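Local coordinates for Aac(6')-Ih protein (Acinetobacter baumannii, PDB 4E8O) that probably transfers the acetyl group of acetyl coenzyme A to the 6'-amino group of aminoglycoside antibiotics, a modification that gives bacteria resistance to them, at residues Q31-W35 with Q65-Y69; H62-L66 with M78-I83; Q74-M78 with F103-Y108; T93-L99 with C130-D136. All blocks are in the same frame, centred on the assembly; numbering follows the deposited sequence.

Overall arrangement
All four contacts involve one mixed sheet of the GNAT acetyltransferase fold. Contact 1 lays helix 32-42 on strand 63-69; contact 2 pairs that strand with 75-84, sharing Q65 and L66, and is tied to contact 1 by a probable hydrogen bond from W35 NE1 to E80 OE2. Contact 3 carries strand 75-84 on to the end of strand 96-104, its centre about 16 Å from that of contact 2. Contact 4, centred about 24 Å from contact 3, joins the start of strand 96-104 to strand 132-138. As in other GNAT enzymes, acetyl coenzyme A probably binds where these last two strands part beyond contact 4.

Contact 1 of 4, residues Q31-W35 with Q65-Y69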
loop_
_atom_site.group_PDB
_atom_site.type_symbol
_atom_site.label_atom_id
_atom_site.label_comp_id
_atom_site.label_asym_id
_atom_site.label_seq_id
_atom_site.Cartn_x
_atom_site.Cartn_y
_atom_site.Cartn_z
ATOM N N GLN B 31 5.691 12.211 26.682
ATOM C CA GLN B 31 5.300 13.265 25.747
ATOM C C GLN B 31 4.045 12.924 24.939
ATOM O O GLN B 31 3.820 13.494 23.873
ATOM C CB GLN B 31 6.457 13.551 24.778
ATOM C CG GLN B 31 7.751 14.016 25.434
ATOM C CD GLN B 31 8.952 13.846 24.525
ATOM O OE1 GLN B 31 9.075 12.843 23.826
ATOM N NE2 GLN B 31 9.844 14.830 24.530
ATOM N N LEU B 32 3.233 12.000 25.443
ATOM C CA LEU B 32 2.035 11.557 24.730
ATOM C C LEU B 32 1.015 12.680 24.513
ATOM O O LEU B 32 0.358 12.741 23.468
ATOM C CB LEU B 32 1.386 10.379 25.463
ATOM C CG LEU B 32 2.171 9.065 25.439
ATOM C CD1 LEU B 32 1.619 8.082 26.455
ATOM C CD2 LEU B 32 2.155 8.452 24.051
ATOM N N SER B 33 0.891 13.567 25.495
ATOM C CA SER B 33 -0.035 14.696 25.405
ATOM C C SER B 33 0.358 15.688 24.306
ATOM O O SER B 33 -0.494 16.132 23.530
ATOM C CB SER B 33 -0.140 15.406 26.754
ATOM O OG SER B 33 -0.910 16.586 26.642
ATOM N N ASP B 34 1.644 16.031 24.232
ATOM C CA ASP B 34 2.130 16.906 23.163
ATOM C C ASP B 34 1.923 16.264 21.793
ATOM O O ASP B 34 1.633 16.951 20.810
ATOM C CB ASP B 34 3.615 17.219 23.350
ATOM C CG ASP B 34 3.889 18.053 24.581
ATOM O OD1 ASP B 34 3.010 18.851 24.983
ATOM O OD2 ASP B 34 4.996 17.913 25.143
ATOM N N TRP B 35 2.092 14.946 21.738
ATOM C CA TRP B 35 1.931 14.180 20.507
ATOM C C TRP B 35 0.465 14.150 20.101
ATOM O O TRP B 35 0.135 14.353 18.931
ATOM C CB TRP B 35 2.458 12.755 20.707
ATOM C CG TRP B 35 2.458 11.895 19.465
ATOM C CD1 TRP B 35 2.235 12.300 18.178
ATOM C CD2 TRP B 35 2.690 10.480 19.405
ATOM N NE1 TRP B 35 2.313 11.223 17.326
ATOM C CE2 TRP B 35 2.593 10.096 18.054
ATOM C CE3 TRP B 35 2.976 9.504 20.364
ATOM C CZ2 TRP B 35 2.768 8.774 17.638
ATOM C CZ3 TRP B 35 3.151 8.197 19.953
ATOM C CH2 TRP B 35 3.045 7.841 18.601
ATOM N N GLN B 65 8.463 7.980 15.353
ATOM C CA GLN B 65 7.597 9.123 15.605
ATOM C C GLN B 65 8.397 10.231 16.272
ATOM O O GLN B 65 9.088 9.998 17.271
ATOM C CB GLN B 65 6.386 8.712 16.454
ATOM C CG GLN B 65 6.710 7.767 17.608
ATOM C CD GLN B 65 6.711 6.305 17.197
ATOM O OE1 GLN B 65 5.922 5.882 16.348
ATOM N NE2 GLN B 65 7.600 5.522 17.802
ATOM N N LEU B 66 8.324 11.434 15.712
ATOM C CA LEU B 66 9.151 12.535 16.198
ATOM C C LEU B 66 8.309 13.750 16.574
ATOM O O LEU B 66 7.192 13.921 16.077
ATOM C CB LEU B 66 10.183 12.934 15.138
ATOM C CG LEU B 66 11.008 11.824 14.488
ATOM C CD1 LEU B 66 11.896 12.391 13.398
ATOM C CD2 LEU B 66 11.860 11.101 15.511
ATOM N N LEU B 67 8.850 14.575 17.470
ATOM C CA LEU B 67 8.287 15.882 17.779
ATOM C C LEU B 67 9.381 16.931 17.632
ATOM O O LEU B 67 10.557 16.654 17.887
ATOM C CB LEU B 67 7.737 15.918 19.210
ATOM C CG LEU B 67 6.330 15.376 19.466
ATOM C CD1 LEU B 67 6.115 15.088 20.944
ATOM C CD2 LEU B 67 5.285 16.355 18.970
ATOM N N ALA B 68 8.997 18.127 17.204
ATOM C CA ALA B 68 9.910 19.264 17.208
ATOM C C ALA B 68 9.446 20.254 18.270
ATOM O O ALA B 68 8.270 20.620 18.306
ATOM C CB ALA B 68 9.956 19.925 15.840
ATOM N N TYR B 69 10.364 20.671 19.137
ATOM C CA TYR B 69 10.030 21.587 20.221
ATOM C C TYR B 69 10.728 22.933 20.055
ATOM O O TYR B 69 11.741 23.040 19.359
ATOM C CB TYR B 69 10.423 20.984 21.574
ATOM C CG TYR B 69 9.515 19.882 22.082
ATOM C CD1 TYR B 69 8.486 20.160 22.973
ATOM C CD2 TYR B 69 9.703 18.565 21.691
ATOM C CE1 TYR B 69 7.666 19.158 23.451
ATOM C CE2 TYR B 69 8.888 17.556 22.164
ATOM C CZ TYR B 69 7.871 17.861 23.042
ATOM O OH TYR B 69 7.054 16.862 23.515
#
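Y69 and D34 supply the polar link between these segments: Y69 OH donates to D34 OD2 at 2.8 Å. The acceptor is met on its anti side, slightly out of the carboxylate plane, and it lies at the rim of the phenol ring, close to the ring plane. Carboxylate and ring are steeply turned against each other, with 72° between their planes. A tyrosine suits the strand here because its long, stiff ring carries a hydroxyl across to the helix, where a short aspartate can receive it. Q31 runs out beside the same ring; its amide is turned only 19° from the ring plane, with Q31 NE2 3.7 Å from Y69 CE2, while Q31 OE1 is held by S28 N.

The setting is the helix-on-sheet packing of the GNAT fold. Q31 occupies the N-cap position of helix 32-42, and Q65, L67 and Y69, alternate residues of strand 63-69, direct their side chains at the first turn of that helix.

Apolar contacts fill the space between. One methyl of L67, CD1, serves several partners, lying 4.1 Å from D34 CB and 4.3 Å from W35 CB. Further along, with CG of W35 anti to the backbone N (chi1 -175°), the far end of the indole comes nearer the strand. Its far corner rests on the aliphatic part of Q65, with W35 CH2 3.8 Å from Q65 CG and W35 CZ2 3.8 Å from Q65 CB. At the polar edge of the indole, W35 NE1 hydrogen-bonds to E80 OE2.

Contact 2 of 4, residues H62-L66 with M78-I83; sequences HRLQL and MLEASI
The guanidinium of R63 lies with S82 CB over one of its faces and E80 OE1 near its plane at the edge. The arginine reaches this place by bending at chi2 (-65°) and chi3 (-54°), which folds it across to the partner strand and brings R63 CD within 3.5 Å of S82 CB. Its salt bridge to the glutamate is long, R63 NH2 to E80 OE1 being 3.8 Å, but a water at the guanidinium edge, in its plane, bridges the two charges: this water accepts from R63 NH2 at 2.8 Å and donates to E80 OE1 at 2.7 Å. The small side chain of S82 leaves room for the arginine to pass over it. H62, just before the strand, has R63 CG against one face of its imidazole.

The backbones carrying these groups form an antiparallel hairpin. L64 and A81 make a hydrogen-bonded pair (L64 N to A81 O 2.9 Å, A81 N to L64 O 2.8 Å), as do L66 and L79, whereas R63 with S82 and Q65 with E80 are non-hydrogen-bonded pairs.

E80 OE2 forms a salt bridge with R39 NE of helix 32-42, and S82 OG bonds E100 of strand 96-104. On the opposite face of the sheet, L64, L66 and L79 supply the apolar surface that helix 113-127 covers, with L64 on W124 and L79 on V121.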
loop_
_atom_site.group_PDB
_atom_site.type_symbol
_atom_site.label_atom_id
_atom_site.label_comp_id
_atom_site.label_asym_id
_atom_site.label_seq_id
_atom_site.Cartn_x
_atom_site.Cartn_y
_atom_site.Cartn_z
ATOM N N HIS B 62 9.860 -0.959 13.809
ATOM C CA HIS B 62 9.660 -0.545 12.419
ATOM C C HIS B 62 8.898 0.776 12.310
ATOM O O HIS B 62 8.478 1.175 11.217
ATOM C CB HIS B 62 8.912 -1.633 11.647
ATOM C CG HIS B 62 7.496 -1.826 12.094
ATOM N ND1 HIS B 62 7.163 -2.488 13.258
ATOM C CD2 HIS B 62 6.324 -1.444 11.533
ATOM C CE1 HIS B 62 5.847 -2.506 13.392
ATOM N NE2 HIS B 62 5.316 -1.879 12.358
ATOM N N ARG B 63 8.722 1.452 13.441
ATOM C CA ARG B 63 8.007 2.722 13.468
ATOM C C ARG B 63 8.863 3.839 14.049
ATOM O O ARG B 63 9.633 3.623 14.994
ATOM C CB ARG B 63 6.717 2.591 14.286
ATOM C CG ARG B 63 5.712 1.597 13.722
ATOM C CD ARG B 63 5.188 2.041 12.368
ATOM N NE ARG B 63 4.634 3.392 12.413
ATOM C CZ ARG B 63 3.418 3.723 11.984
ATOM N NH1 ARG B 63 2.613 2.800 11.469
ATOM N NH2 ARG B 63 3.005 4.979 12.071
ATOM N N LEU B 64 8.727 5.035 13.482
ATOM C CA LEU B 64 9.420 6.205 14.011
ATOM C C LEU B 64 8.419 7.335 14.193
ATOM O O LEU B 64 7.611 7.612 13.297
ATOM C CB LEU B 64 10.549 6.653 13.074
ATOM C CG LEU B 64 11.468 7.745 13.640
ATOM C CD1 LEU B 64 12.394 7.177 14.707
ATOM C CD2 LEU B 64 12.278 8.434 12.551
ATOM N N GLN B 65 8.463 7.980 15.353
ATOM C CA GLN B 65 7.597 9.123 15.605
ATOM C C GLN B 65 8.397 10.231 16.272
ATOM O O GLN B 65 9.088 9.998 17.271
ATOM C CB GLN B 65 6.386 8.712 16.454
ATOM C CG GLN B 65 6.710 7.767 17.608
ATOM C CD GLN B 65 6.711 6.305 17.197
ATOM O OE1 GLN B 65 5.922 5.882 16.348
ATOM N NE2 GLN B 65 7.600 5.522 17.802
ATOM N N LEU B 66 8.324 11.434 15.712
ATOM C CA LEU B 66 9.151 12.535 16.198
ATOM C C LEU B 66 8.309 13.750 16.574
ATOM O O LEU B 66 7.192 13.921 16.077
ATOM C CB LEU B 66 10.183 12.934 15.138
ATOM C CG LEU B 66 11.008 11.824 14.488
ATOM C CD1 LEU B 66 11.896 12.391 13.398
ATOM C CD2 LEU B 66 11.860 11.101 15.511
ATOM N N MET B 78 5.169 17.393 14.225
ATOM C CA MET B 78 5.295 15.953 14.448
ATOM C C MET B 78 5.441 15.218 13.125
ATOM O O MET B 78 4.992 15.705 12.088
ATOM C CB MET B 78 4.070 15.403 15.181
ATOM C CG MET B 78 2.754 15.694 14.476
ATOM S SD MET B 78 1.471 14.459 14.792
ATOM C CE MET B 78 1.859 13.251 13.528
ATOM N N LEU B 79 6.060 14.041 13.173
ATOM C CA LEU B 79 6.172 13.169 12.012
ATOM C C LEU B 79 6.012 11.724 12.467
ATOM O O LEU B 79 6.455 11.352 13.559
ATOM C CB LEU B 79 7.535 13.348 11.333
ATOM C CG LEU B 79 7.865 12.444 10.139
ATOM C CD1 LEU B 79 8.781 13.158 9.166
ATOM C CD2 LEU B 79 8.517 11.150 10.592
ATOM N N GLU B 80 5.384 10.909 11.627
ATOM C CA GLU B 80 5.334 9.476 11.864
ATOM C C GLU B 80 5.768 8.766 10.590
ATOM O O GLU B 80 5.387 9.162 9.491
ATOM C CB GLU B 80 3.921 9.043 12.293
ATOM C CG GLU B 80 3.428 9.759 13.551
ATOM C CD GLU B 80 2.067 9.286 14.032
ATOM O OE1 GLU B 80 1.636 8.168 13.660
ATOM O OE2 GLU B 80 1.423 10.037 14.798
ATOM N N ALA B 81 6.574 7.721 10.727
ATOM C CA ALA B 81 7.022 6.983 9.555
ATOM C C ALA B 81 7.108 5.514 9.895
ATOM O O ALA B 81 7.117 5.144 11.072
ATOM C CB ALA B 81 8.371 7.504 9.065
ATOM N N SER B 82 7.169 4.674 8.866
ATOM C CA SER B 82 7.284 3.239 9.074
ATOM C C SER B 82 8.232 2.629 8.058
ATOM O O SER B 82 8.567 3.257 7.048
ATOM C CB SER B 82 5.919 2.571 8.944
ATOM O OG SER B 82 5.365 2.789 7.657
ATOM N N ILE B 83 8.675 1.407 8.341
ATOM C CA ILE B 83 9.380 0.605 7.357
ATOM C C ILE B 83 8.372 -0.399 6.806
ATOM O O ILE B 83 7.718 -1.104 7.578
ATOM C CB ILE B 83 10.565 -0.160 7.974
ATOM C CG1 ILE B 83 11.505 0.795 8.724
ATOM C CG2 ILE B 83 11.309 -0.930 6.893
ATOM C CD1 ILE B 83 12.159 1.856 7.846
HETATM O O HOH W 1 0.652 6.466 11.834
#

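Contact 3 of 4, residues Q74-M78 with F103-Y108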
loop_
_atom_site.group_PDB
_atom_site.type_symbol
_atom_site.label_atom_id
_atom_site.label_comp_id
_atom_site.label_asym_id
_atom_site.label_seq_id
_atom_site.Cartn_x
_atom_site.Cartn_y
_atom_site.Cartn_z
ATOM N N GLN B 74 7.396 24.165 23.563
ATOM C CA GLN B 74 6.160 24.032 22.800
ATOM C C GLN B 74 6.355 23.049 21.652
ATOM O O GLN B 74 7.262 23.213 20.834
ATOM C CB GLN B 74 5.690 25.382 22.250
ATOM C CG GLN B 74 5.361 26.421 23.310
ATOM C CD GLN B 74 4.353 25.931 24.332
ATOM O OE1 GLN B 74 4.644 25.873 25.527
ATOM N NE2 GLN B 74 3.159 25.585 23.866
ATOM N N ALA B 75 5.513 22.021 21.595
ATOM C CA ALA B 75 5.549 21.085 20.480
ATOM C C ALA B 75 4.867 21.731 19.282
ATOM O O ALA B 75 3.668 22.026 19.330
ATOM C CB ALA B 75 4.861 19.785 20.848
ATOM N N ILE B 76 5.629 21.955 18.212
ATOM C CA ILE B 76 5.117 22.692 17.059
ATOM C C ILE B 76 5.039 21.867 15.776
ATOM O O ILE B 76 4.510 22.337 14.768
ATOM C CB ILE B 76 5.901 24.019 16.816
ATOM C CG1 ILE B 76 7.415 23.777 16.729
ATOM C CG2 ILE B 76 5.593 25.030 17.908
ATOM C CD1 ILE B 76 7.919 23.385 15.343
ATOM N N ALA B 77 5.568 20.644 15.815
ATOM C CA ALA B 77 5.543 19.755 14.654
ATOM C C ALA B 77 5.698 18.291 15.054
ATOM O O ALA B 77 6.292 17.985 16.090
ATOM C CB ALA B 77 6.627 20.143 13.659
ATOM N N MET B 78 5.169 17.393 14.225
ATOM C CA MET B 78 5.295 15.953 14.448
ATOM C C MET B 78 5.441 15.218 13.125
ATOM O O MET B 78 4.992 15.705 12.088
ATOM C CB MET B 78 4.070 15.403 15.181
ATOM C CG MET B 78 2.754 15.694 14.476
ATOM S SD MET B 78 1.471 14.459 14.792
ATOM C CE MET B 78 1.859 13.251 13.528
ATOM N N PHE B 103 3.068 17.000 10.296
ATOM C CA PHE B 103 2.282 18.190 10.567
ATOM C C PHE B 103 3.139 19.247 11.227
ATOM O O PHE B 103 3.776 18.986 12.244
ATOM C CB PHE B 103 1.091 17.871 11.468
ATOM C CG PHE B 103 0.377 19.091 11.966
ATOM C CD1 PHE B 103 -0.509 19.774 11.147
ATOM C CD2 PHE B 103 0.603 19.565 13.248
ATOM C CE1 PHE B 103 -1.161 20.908 11.600
ATOM C CE2 PHE B 103 -0.043 20.692 13.708
ATOM C CZ PHE B 103 -0.930 21.366 12.884
ATOM N N VAL B 104 3.152 20.437 10.642
ATOM C CA VAL B 104 3.835 21.582 11.222
ATOM C C VAL B 104 2.811 22.693 11.397
ATOM O O VAL B 104 1.996 22.929 10.501
ATOM C CB VAL B 104 4.968 22.083 10.307
ATOM C CG1 VAL B 104 5.727 23.219 10.971
ATOM C CG2 VAL B 104 5.916 20.945 9.953
ATOM N N LEU B 105 2.830 23.356 12.552
ATOM C CA LEU B 105 1.993 24.536 12.760
ATOM C C LEU B 105 2.355 25.594 11.726
ATOM O O LEU B 105 3.538 25.804 11.452
ATOM C CB LEU B 105 2.174 25.085 14.177
ATOM C CG LEU B 105 1.575 24.218 15.284
ATOM C CD1 LEU B 105 1.918 24.764 16.660
ATOM C CD2 LEU B 105 0.078 24.141 15.105
ATOM N N PRO B 106 1.339 26.256 11.141
ATOM C CA PRO B 106 1.521 27.198 10.027
ATOM C C PRO B 106 2.623 28.226 10.268
ATOM O O PRO B 106 3.413 28.479 9.360
ATOM C CB PRO B 106 0.163 27.898 9.943
ATOM C CG PRO B 106 -0.804 26.884 10.441
ATOM C CD PRO B 106 -0.078 26.152 11.542
ATOM N N GLU B 107 2.679 28.794 11.471
ATOM C CA GLU B 107 3.690 29.794 11.818
ATOM C C GLU B 107 5.132 29.282 11.673
ATOM O O GLU B 107 6.075 30.077 11.634
ATOM C CB GLU B 107 3.458 30.312 13.247
ATOM C CG GLU B 107 2.136 31.061 13.466
ATOM C CD GLU B 107 0.930 30.138 13.605
ATOM O OE1 GLU B 107 1.109 28.964 13.995
ATOM O OE2 GLU B 107 -0.202 30.591 13.326
ATOM N N TYR B 108 5.294 27.962 11.576
ATOM C CA TYR B 108 6.616 27.332 11.603
ATOM C C TYR B 108 7.033 26.640 10.295
ATOM O O TYR B 108 8.081 25.995 10.242
ATOM C CB TYR B 108 6.700 26.343 12.779
ATOM C CG TYR B 108 6.662 27.014 14.135
ATOM C CD1 TYR B 108 7.834 27.332 14.806
ATOM C CD2 TYR B 108 5.456 27.338 14.737
ATOM C CE1 TYR B 108 7.805 27.949 16.039
ATOM C CE2 TYR B 108 5.417 27.961 15.969
ATOM C CZ TYR B 108 6.594 28.260 16.614
ATOM O OH TYR B 108 6.562 28.878 17.844
#
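Backbone bonds join the segments in antiparallel fashion, L105 N giving to I76 O at 3.0 Å while M78 and F103 exchange two bonds, M78 N to F103 O and F103 N to M78 O, each 2.9 Å, with A77 and V104 between them as a non-hydrogen-bonded pair.

I76 carries most of the side-chain contact. Its chi1 of 53° leaves CG2 anti to the carbonyl carbon, and this methyl lies over one face of the Y108 ring, I76 CG2 being 3.8 Å from the centroid and 23° off the ring normal.

I76 and A77 both bond to A68 on the other side of the strand, consistent with a classic beta bulge. Strand 96-104 leads into a short turn that holds Y108, its carbonyl bonded by S111; the loop and helix N-terminus that follow probably bind the pyrophosphate of coenzyme A, as in other GNAT enzymes.

L105 CD1 meets the same isoleucine methyl, I76 CG2, at 3.9 Å. The slim A77 fits against V104, A77 CB to V104 CG2 3.9 Å, on the face covered by helix 113-127. On the face toward helix 32-42, M78 CG lies 4.1 Å from F103 CB.

Contact 4 of 4, residues T93-L99 with C130-D136; sequences TSPVAFL and CTEFASD
C130 packs SG against the backbone at P95 and V96 (C130 SG to V96 C 3.7 Å) and near P95 CG; a weakly polar thiol fits this buried spot well. T131 follows, its N giving to a water that in turn donates to P95 O. E132 uses both ends: its backbone O accepts from A97 N at 3.0 Å, while E132 OE1 lies 2.9 Å from T93 OG1, takes a weak bond from T93 N and is also bonded by Q92 N.

F133 lays its ring beside the neighbouring strand, CD1 3.7 Å from CB of the small A97, and turns its edge to the backbone between F98 and L99. A134 N reaches A97 O at 3.0 Å in an almost straight bond (179°), and A134 O then takes L99 N at 2.9 Å.

S135 passes its CA over one face of the F98 ring, 4.2 Å from the centroid, and S135 OG hydrogen-bonds with H148 NE2. D136 OD1 comes 3.6 Å from F98 CZ, an approach that may suit the positive ring rim, and D136 OD2 bonds weakly to N89 of the second subunit. Residues 132-136 also pair antiparallel with a strand of that subunit, continuing the sheet across the interface.

The two parallel strands, joined through helix 113-127, form the beta-alpha-beta unit of GNAT acetyltransferases, whose strands typically splay apart further on to admit acetyl coenzyme A.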
loop_
_atom_site.group_PDB
_atom_site.type_symbol
_atom_site.label_atom_id
_atom_site.label_comp_id
_atom_site.label_asym_id
_atom_site.label_seq_id
_atom_site.Cartn_x
_atom_site.Cartn_y
_atom_site.Cartn_z
ATOM N N THR B 93 12.140 -1.210 -4.847
ATOM C CA THR B 93 12.915 -1.938 -3.850
ATOM C C THR B 93 12.023 -2.284 -2.673
ATOM O O THR B 93 10.903 -1.777 -2.558
ATOM C CB THR B 93 14.115 -1.112 -3.332
ATOM O OG1 THR B 93 13.637 0.031 -2.614
ATOM C CG2 THR B 93 14.995 -0.652 -4.487
ATOM N N SER B 94 12.524 -3.149 -1.802
ATOM C CA SER B 94 11.828 -3.500 -0.574
ATOM C C SER B 94 12.871 -4.038 0.390
ATOM O O SER B 94 13.728 -4.820 -0.017
ATOM C CB SER B 94 10.750 -4.553 -0.842
ATOM O OG SER B 94 10.121 -4.955 0.364
ATOM N N PRO B 95 12.818 -3.613 1.666
ATOM C CA PRO B 95 11.808 -2.703 2.227
ATOM C C PRO B 95 12.014 -1.243 1.823
ATOM O O PRO B 95 13.033 -0.915 1.213
ATOM C CB PRO B 95 12.007 -2.859 3.740
ATOM C CG PRO B 95 13.453 -3.208 3.891
ATOM C CD PRO B 95 13.808 -4.034 2.677
ATOM N N VAL B 96 11.035 -0.394 2.135
ATOM C CA VAL B 96 11.133 1.044 1.897
ATOM C C VAL B 96 10.638 1.794 3.131
ATOM O O VAL B 96 9.830 1.267 3.898
ATOM C CB VAL B 96 10.275 1.495 0.683
ATOM C CG1 VAL B 96 10.744 0.830 -0.597
ATOM C CG2 VAL B 96 8.795 1.198 0.926
ATOM N N ALA B 97 11.111 3.023 3.324
ATOM C CA ALA B 97 10.564 3.864 4.384
ATOM C C ALA B 97 9.258 4.437 3.863
ATOM O O ALA B 97 9.082 4.564 2.656
ATOM C CB ALA B 97 11.524 4.974 4.737
ATOM N N PHE B 98 8.333 4.773 4.755
ATOM C CA PHE B 98 7.067 5.347 4.309
ATOM C C PHE B 98 6.611 6.444 5.257
ATOM O O PHE B 98 6.608 6.250 6.475
ATOM C CB PHE B 98 5.997 4.256 4.172
ATOM C CG PHE B 98 4.705 4.736 3.557
ATOM C CD1 PHE B 98 4.486 4.631 2.190
ATOM C CD2 PHE B 98 3.702 5.270 4.351
ATOM C CE1 PHE B 98 3.296 5.066 1.625
ATOM C CE2 PHE B 98 2.508 5.706 3.796
ATOM C CZ PHE B 98 2.304 5.604 2.430
ATOM N N LEU B 99 6.238 7.594 4.696
ATOM C CA LEU B 99 5.776 8.727 5.495
ATOM C C LEU B 99 4.308 8.547 5.843
ATOM O O LEU B 99 3.442 8.610 4.966
ATOM C CB LEU B 99 5.973 10.047 4.735
ATOM C CG LEU B 99 5.698 11.308 5.552
ATOM C CD1 LEU B 99 6.689 11.391 6.690
ATOM C CD2 LEU B 99 5.762 12.566 4.694
ATOM N N CYS B 130 17.162 0.588 3.651
ATOM C CA CYS B 130 16.253 1.184 2.680
ATOM C C CYS B 130 17.004 2.183 1.803
ATOM O O CYS B 130 17.922 2.867 2.263
ATOM C CB CYS B 130 15.116 1.917 3.390
ATOM S SG CYS B 130 14.010 0.874 4.351
ATOM N N THR B 131 16.603 2.271 0.538
ATOM C CA THR B 131 17.163 3.251 -0.385
ATOM C C THR B 131 16.050 4.117 -0.962
ATOM O O THR B 131 16.309 5.063 -1.712
ATOM C CB THR B 131 17.900 2.578 -1.546
ATOM O OG1 THR B 131 16.967 1.817 -2.322
ATOM C CG2 THR B 131 18.991 1.657 -1.020
ATOM N N GLU B 132 14.807 3.779 -0.627
ATOM C CA GLU B 132 13.660 4.551 -1.088
ATOM C C GLU B 132 12.783 4.998 0.083
ATOM O O GLU B 132 12.634 4.276 1.075
ATOM C CB GLU B 132 12.843 3.755 -2.118
ATOM C CG GLU B 132 13.519 3.626 -3.484
ATOM C CD GLU B 132 12.682 2.857 -4.485
ATOM O OE1 GLU B 132 12.026 1.877 -4.079
ATOM O OE2 GLU B 132 12.678 3.225 -5.680
ATOM N N PHE B 133 12.212 6.195 -0.051
ATOM C CA PHE B 133 11.370 6.818 0.966
ATOM C C PHE B 133 10.111 7.250 0.221
ATOM O O PHE B 133 10.157 8.158 -0.616
ATOM C CB PHE B 133 12.095 8.035 1.555
ATOM C CG PHE B 133 11.413 8.660 2.753
ATOM C CD1 PHE B 133 10.254 8.125 3.289
ATOM C CD2 PHE B 133 11.947 9.800 3.340
ATOM C CE1 PHE B 133 9.638 8.712 4.383
ATOM C CE2 PHE B 133 11.340 10.394 4.436
ATOM C CZ PHE B 133 10.181 9.850 4.957
ATOM N N ALA B 134 8.998 6.585 0.508
ATOM C CA ALA B 134 7.752 6.831 -0.209
ATOM C C ALA B 134 6.724 7.477 0.704
ATOM O O ALA B 134 6.903 7.531 1.919
ATOM C CB ALA B 134 7.201 5.536 -0.788
ATOM N N SER B 135 5.643 7.964 0.106
ATOM C CA SER B 135 4.564 8.616 0.839
ATOM C C SER B 135 3.362 8.625 -0.086
ATOM O O SER B 135 3.462 8.185 -1.237
ATOM C CB SER B 135 4.962 10.041 1.215
ATOM O OG SER B 135 3.965 10.682 2.000
ATOM N N ASP B 136 2.224 9.101 0.408
ATOM C CA ASP B 136 1.060 9.258 -0.457
ATOM C C ASP B 136 0.173 10.386 0.048
ATOM O O ASP B 136 0.388 10.911 1.142
ATOM C CB ASP B 136 0.275 7.942 -0.598
ATOM C CG ASP B 136 -0.401 7.512 0.695
ATOM O OD1 ASP B 136 -0.189 8.151 1.747
ATOM O OD2 ASP B 136 -1.148 6.515 0.663
HETATM O O HOH W 2 14.173 0.942 -0.370
#